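Local coordinates for protein flap endonuclease 1 (Methanocaldococcus jannaschii, PDB 1A76) that cuts 5'-flap structures and trims 5' DNA ends during DNA replication and repair, with magnesium as its cofactor, at residues L32-T37 and N187-K192; T37-R42 and I54-N59. One frame throughout, in Å; residues are numbered along the deposited sequence.

Contact 1 of 2, residues L32-T37 and N187-K192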
loop_
_atom_site.group_PDB
_atom_site.type_symbol
_atom_site.label_atom_id
_atom_site.label_comp_id
_atom_site.label_asym_id
_atom_site.label_seq_id
_atom_site.Cartn_x
_atom_site.Cartn_y
_atom_site.Cartn_z
ATOM N N LEU A 32 -1.287 -3.647 -5.524
ATOM C CA LEU A 32 -1.095 -3.643 -6.969
ATOM C C LEU A 32 0.292 -4.086 -7.401
ATOM O O LEU A 32 0.427 -4.856 -8.345
ATOM C CB LEU A 32 -1.378 -2.245 -7.525
ATOM C CG LEU A 32 -2.808 -2.065 -8.063
ATOM C CD1 LEU A 32 -3.758 -3.119 -7.497
ATOM C CD2 LEU A 32 -3.291 -0.690 -7.725
ATOM N N TYR A 33 1.315 -3.561 -6.729
ATOM C CA TYR A 33 2.691 -3.918 -7.034
ATOM C C TYR A 33 2.860 -5.409 -6.744
ATOM O O TYR A 33 3.491 -6.132 -7.514
ATOM C CB TYR A 33 3.649 -3.088 -6.180
ATOM C CG TYR A 33 3.829 -1.660 -6.655
ATOM C CD1 TYR A 33 4.400 -1.377 -7.896
ATOM C CD2 TYR A 33 3.470 -0.583 -5.836
ATOM C CE1 TYR A 33 4.612 -0.048 -8.308
ATOM C CE2 TYR A 33 3.674 0.735 -6.233
ATOM C CZ TYR A 33 4.246 1.000 -7.466
ATOM O OH TYR A 33 4.439 2.318 -7.842
ATOM N N GLN A 34 2.261 -5.869 -5.649
ATOM C CA GLN A 34 2.321 -7.276 -5.259
ATOM C C GLN A 34 1.727 -8.193 -6.328
ATOM O O GLN A 34 2.307 -9.226 -6.645
ATOM C CB GLN A 34 1.590 -7.490 -3.929
ATOM C CG GLN A 34 1.799 -8.862 -3.318
ATOM C CD GLN A 34 3.269 -9.209 -3.156
ATOM O OE1 GLN A 34 4.029 -8.469 -2.523
ATOM N NE2 GLN A 34 3.678 -10.333 -3.735
ATOM N N PHE A 35 0.574 -7.812 -6.874
ATOM C CA PHE A 35 -0.096 -8.594 -7.920
ATOM C C PHE A 35 0.774 -8.657 -9.162
ATOM O O PHE A 35 0.873 -9.695 -9.805
ATOM C CB PHE A 35 -1.448 -7.964 -8.318
ATOM C CG PHE A 35 -2.493 -7.993 -7.223
ATOM C CD1 PHE A 35 -2.435 -8.932 -6.194
ATOM C CD2 PHE A 35 -3.521 -7.048 -7.211
ATOM C CE1 PHE A 35 -3.389 -8.922 -5.170
ATOM C CE2 PHE A 35 -4.475 -7.024 -6.195
ATOM C CZ PHE A 35 -4.411 -7.961 -5.172
ATOM N N LEU A 36 1.390 -7.524 -9.493
ATOM C CA LEU A 36 2.238 -7.419 -10.667
ATOM C C LEU A 36 3.445 -8.338 -10.582
ATOM O O LEU A 36 3.851 -8.910 -11.594
ATOM C CB LEU A 36 2.712 -5.973 -10.862
ATOM C CG LEU A 36 1.755 -5.031 -11.602
ATOM C CD1 LEU A 36 2.149 -3.578 -11.398
ATOM C CD2 LEU A 36 1.775 -5.388 -13.079
ATOM N N THR A 37 4.025 -8.483 -9.394
ATOM C CA THR A 37 5.190 -9.342 -9.282
ATOM C C THR A 37 4.881 -10.815 -9.023
ATOM O O THR A 37 5.690 -11.662 -9.386
ATOM C CB THR A 37 6.238 -8.815 -8.215
ATOM O OG1 THR A 37 6.390 -9.769 -7.161
ATOM C CG2 THR A 37 5.840 -7.473 -7.639
ATOM N N ASN A 187 0.516 -11.073 3.934
ATOM C CA ASN A 187 0.253 -12.311 3.196
ATOM C C ASN A 187 -1.185 -12.662 2.877
ATOM O O ASN A 187 -1.579 -13.831 2.966
ATOM C CB ASN A 187 0.909 -13.496 3.893
ATOM C CG ASN A 187 2.386 -13.295 4.060
ATOM O OD1 ASN A 187 3.026 -12.686 3.209
ATOM N ND2 ASN A 187 2.936 -13.783 5.158
ATOM N N LEU A 188 -1.971 -11.655 2.511
ATOM C CA LEU A 188 -3.348 -11.886 2.093
ATOM C C LEU A 188 -3.347 -11.627 0.584
ATOM O O LEU A 188 -3.998 -12.348 -0.170
ATOM C CB LEU A 188 -4.330 -10.935 2.801
ATOM C CG LEU A 188 -4.706 -11.252 4.253
ATOM C CD1 LEU A 188 -5.750 -10.251 4.755
ATOM C CD2 LEU A 188 -5.263 -12.682 4.362
ATOM N N THR A 189 -2.586 -10.619 0.146
ATOM C CA THR A 189 -2.497 -10.280 -1.281
ATOM C C THR A 189 -1.599 -11.261 -2.048
ATOM O O THR A 189 -1.612 -11.311 -3.282
ATOM C CB THR A 189 -1.977 -8.838 -1.497
ATOM O OG1 THR A 189 -0.747 -8.642 -0.792
ATOM C CG2 THR A 189 -3.002 -7.832 -1.008
ATOM N N THR A 190 -0.818 -12.021 -1.293
ATOM C CA THR A 190 0.070 -13.059 -1.809
ATOM C C THR A 190 0.016 -14.077 -0.684
ATOM O O THR A 190 0.286 -13.747 0.471
ATOM C CB THR A 190 1.526 -12.601 -1.965
ATOM O OG1 THR A 190 1.762 -11.420 -1.187
ATOM C CG2 THR A 190 1.825 -12.340 -3.414
ATOM N N THR A 191 -0.322 -15.312 -1.020
ATOM C CA THR A 191 -0.478 -16.331 -0.009
ATOM C C THR A 191 0.597 -17.411 0.069
ATOM O O THR A 191 0.345 -18.501 0.600
ATOM C CB THR A 191 -1.838 -16.986 -0.196
ATOM O OG1 THR A 191 -1.883 -17.593 -1.484
ATOM C CG2 THR A 191 -2.940 -15.938 -0.124
ATOM N N LYS A 192 1.790 -17.114 -0.447
ATOM C CA LYS A 192 2.887 -18.076 -0.406
ATOM C C LYS A 192 3.069 -18.551 1.031
ATOM O O LYS A 192 3.285 -19.738 1.290
ATOM C CB LYS A 192 4.183 -17.430 -0.895
ATOM C CG LYS A 192 5.421 -18.276 -0.663
ATOM C CD LYS A 192 5.684 -19.198 -1.844
ATOM C CE LYS A 192 7.173 -19.356 -2.100
ATOM N NZ LYS A 192 7.495 -19.156 -3.534
#
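F35 and Q34, neighbours on helix 28-38, meet T189 and T190 on a loop between two strands of the mixed sheet in the PIN-like nuclease fold of flap endonucleases. The example illustrates how residues of the helix can meet an I-domain loop with no hydrogen bond between the segments 32-37 and 187-192. The packed part is buried. There the rim of the F35 ring comes to the loop backbone: the carbonyl oxygen T189 O lies in the ring plane, 3.5 Å from F35 CE1, so that the ring edge rather than its face meets the partially negative oxygen. The same ring atom lies 3.9 Å from T189 CB, the two side chains crossing at about a right angle. W77 and K64 also touch this ring, and A31 packs on T189 from the preceding helical turn.

Toward solvent the fit changes character. Q34 reaches out with CG anti to its own nitrogen (chi1 -170°) and then bends at chi2 (54°), which turns the amide toward the side chain of T190, a residue approaching from the opposite direction. Both are partly exposed. Q34 NE2 lies 3.4 Å from T190 OG1 with too poor an angle for a hydrogen bond, and its position beside the T190 methyl is doubtful in the model. The Q34 side chain is about 12 Å from a bound manganese ion, too far to touch it. Between the two zones, Q34 CG rests 3.6 Å from T189 OG1.

Contact 2 of 2, residues T37-R42 and I54-N59; sequences TSIRLR and ITSAYN
I39, which gives up more surface than any other residue here, spreads its two branches over the first turn of helix 56-70, while its backbone is held by S56. Its torsion sets CG2 anti to the backbone nitrogen and CG1 beside it (chi1 -61°), which carries CD1 across to 3.7 Å from the carbonyl oxygen S56 O. Both methyl ends then meet one amide oxygen, N59 OD1, at 3.8 Å from I39 CD1 and 3.9 Å from I39 CG2. The N59 amide is carried toward I39 with CG anti to the backbone nitrogen (chi1 179°), and OD1 is the atom that meets it; the contact is van der Waals in kind.

The polar half belongs to S56, whose hydroxyl donates to I39 O. At 2.5 Å from S56 OG to I39 O the bond is very short, and the exact length is best taken with caution. The bond ties a helix exit to a helix entrance: I39 is the first residue to leave helical geometry after helix 28-38, and S56 opens helix 56-70, within the beta-alpha-alpha-beta passage from strand 23-27 to strand 74-79. As in related FEN1 enzymes, the linker between these helices probably lies where the bent DNA is gripped. The same S56 OG also hydrogen-bonds L47 N, so one hydroxyl ties the helix start both to the exit of helix 28-38 and to the middle of the connection.

With an alanine in place of I39 the backbone bond could persist, but loss of the CG2 and CD1 methyls would probably leave a gap beside S56 O and N59 OD1. On the far side of the turn, the R40 guanidinium reaches G44 O through NH1 and, weakly, L36 O through NE.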
loop_
_atom_site.group_PDB
_atom_site.type_symbol
_atom_site.label_atom_id
_atom_site.label_comp_id
_atom_site.label_asym_id
_atom_site.label_seq_id
_atom_site.Cartn_x
_atom_site.Cartn_y
_atom_site.Cartn_z
ATOM N N THR A 37 4.025 -8.483 -9.394
ATOM C CA THR A 37 5.190 -9.342 -9.282
ATOM C C THR A 37 4.881 -10.815 -9.023
ATOM O O THR A 37 5.690 -11.662 -9.386
ATOM C CB THR A 37 6.238 -8.815 -8.215
ATOM O OG1 THR A 37 6.390 -9.769 -7.161
ATOM C CG2 THR A 37 5.840 -7.473 -7.639
ATOM N N SER A 38 3.718 -11.132 -8.444
ATOM C CA SER A 38 3.380 -12.534 -8.159
ATOM C C SER A 38 2.331 -13.192 -9.062
ATOM O O SER A 38 2.255 -14.421 -9.134
ATOM C CB SER A 38 2.961 -12.699 -6.689
ATOM O OG SER A 38 1.857 -11.877 -6.353
ATOM N N ILE A 39 1.522 -12.388 -9.746
ATOM C CA ILE A 39 0.501 -12.928 -10.646
ATOM C C ILE A 39 1.061 -12.879 -12.062
ATOM O O ILE A 39 0.918 -11.884 -12.771
ATOM C CB ILE A 39 -0.819 -12.111 -10.589
ATOM C CG1 ILE A 39 -1.392 -12.148 -9.167
ATOM C CG2 ILE A 39 -1.835 -12.692 -11.557
ATOM C CD1 ILE A 39 -2.718 -11.411 -9.005
ATOM N N ARG A 40 1.709 -13.965 -12.468
ATOM C CA ARG A 40 2.315 -14.023 -13.785
ATOM C C ARG A 40 2.114 -15.368 -14.474
ATOM O O ARG A 40 1.548 -16.301 -13.902
ATOM C CB ARG A 40 3.807 -13.709 -13.663
ATOM C CG ARG A 40 4.099 -12.232 -13.509
ATOM C CD ARG A 40 5.366 -11.983 -12.709
ATOM N NE ARG A 40 5.632 -10.555 -12.564
ATOM C CZ ARG A 40 6.206 -9.806 -13.499
ATOM N NH1 ARG A 40 6.584 -10.357 -14.646
ATOM N NH2 ARG A 40 6.411 -8.509 -13.284
ATOM N N LEU A 41 2.577 -15.455 -15.716
ATOM C CA LEU A 41 2.450 -16.681 -16.488
ATOM C C LEU A 41 3.430 -17.729 -15.986
ATOM O O LEU A 41 4.207 -17.477 -15.066
ATOM C CB LEU A 41 2.697 -16.395 -17.974
ATOM C CG LEU A 41 1.490 -16.521 -18.911
ATOM C CD1 LEU A 41 0.207 -16.129 -18.184
ATOM C CD2 LEU A 41 1.702 -15.634 -20.129
ATOM N N ARG A 42 3.385 -18.910 -16.592
ATOM C CA ARG A 42 4.268 -20.004 -16.210
ATOM C C ARG A 42 5.735 -19.594 -16.266
ATOM O O ARG A 42 6.530 -19.988 -15.411
ATOM C CB ARG A 42 4.045 -21.205 -17.131
ATOM C CG ARG A 42 4.357 -22.550 -16.488
ATOM C CD ARG A 42 5.290 -23.375 -17.358
ATOM N NE ARG A 42 6.508 -23.755 -16.648
ATOM C CZ ARG A 42 6.550 -24.631 -15.649
ATOM N NH1 ARG A 42 5.435 -25.221 -15.238
ATOM N NH2 ARG A 42 7.706 -24.921 -15.064
ATOM N N ILE A 54 -0.832 -5.333 -19.863
ATOM C CA ILE A 54 -0.733 -6.089 -18.619
ATOM C C ILE A 54 -2.023 -6.076 -17.799
ATOM O O ILE A 54 -2.540 -5.010 -17.435
ATOM C CB ILE A 54 0.428 -5.570 -17.759
ATOM C CG1 ILE A 54 1.760 -5.893 -18.452
ATOM C CG2 ILE A 54 0.390 -6.221 -16.386
ATOM C CD1 ILE A 54 2.944 -5.176 -17.845
ATOM N N THR A 55 -2.517 -7.276 -17.498
ATOM C CA THR A 55 -3.768 -7.449 -16.743
ATOM C C THR A 55 -3.563 -8.038 -15.348
ATOM O O THR A 55 -4.517 -8.298 -14.618
ATOM C CB THR A 55 -4.737 -8.356 -17.524
ATOM O OG1 THR A 55 -4.122 -9.627 -17.754
ATOM C CG2 THR A 55 -5.078 -7.733 -18.871
ATOM N N SER A 56 -2.305 -8.251 -14.994
ATOM C CA SER A 56 -1.926 -8.789 -13.691
ATOM C C SER A 56 -2.670 -8.141 -12.512
ATOM O O SER A 56 -3.186 -8.848 -11.630
ATOM C CB SER A 56 -0.409 -8.608 -13.505
ATOM O OG SER A 56 0.279 -9.779 -13.901
ATOM N N ALA A 57 -2.723 -6.808 -12.497
ATOM C CA ALA A 57 -3.386 -6.067 -11.416
ATOM C C ALA A 57 -4.905 -6.262 -11.365
ATOM O O ALA A 57 -5.489 -6.394 -10.289
ATOM C CB ALA A 57 -3.078 -4.596 -11.534
ATOM N N TYR A 58 -5.545 -6.256 -12.529
ATOM C CA TYR A 58 -6.988 -6.431 -12.593
ATOM C C TYR A 58 -7.374 -7.823 -12.046
ATOM O O TYR A 58 -8.401 -7.979 -11.362
ATOM C CB TYR A 58 -7.475 -6.261 -14.047
ATOM C CG TYR A 58 -6.906 -5.041 -14.774
ATOM C CD1 TYR A 58 -6.569 -3.883 -14.074
ATOM C CD2 TYR A 58 -6.700 -5.057 -16.156
ATOM C CE1 TYR A 58 -6.038 -2.772 -14.722
ATOM C CE2 TYR A 58 -6.171 -3.949 -16.817
ATOM C CZ TYR A 58 -5.839 -2.810 -16.090
ATOM O OH TYR A 58 -5.273 -1.731 -16.717
ATOM N N ASN A 59 -6.545 -8.824 -12.348
ATOM C CA ASN A 59 -6.772 -10.198 -11.890
ATOM C C ASN A 59 -6.747 -10.276 -10.353
ATOM O O ASN A 59 -7.616 -10.880 -9.736
ATOM C CB ASN A 59 -5.700 -11.131 -12.509
ATOM C CG ASN A 59 -5.845 -12.584 -12.077
ATOM O OD1 ASN A 59 -5.625 -12.926 -10.916
ATOM N ND2 ASN A 59 -6.206 -13.448 -13.019
#

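In the fold
From the N terminus the chain runs through strand 23-27 into helix 28-38, and both contacts begin on that helize or just past its end, sharing T37. Contact 2 comes back first: with 11 residues, none in helix or strand, between its segments, the chain returns to the start of helix 56-70, closing a short loop wholly in the N-domain. Contact 1 closes a far longer one, with 149 residues between its segments, when the chain leaves strand 183-186 in the I-domain. The short loop thus lies within the long one, and the two do not cross. F35 links them, its CB lying 3.8 Å from S56 O, so that one helix ties helix 56-70 to the I-domain loop.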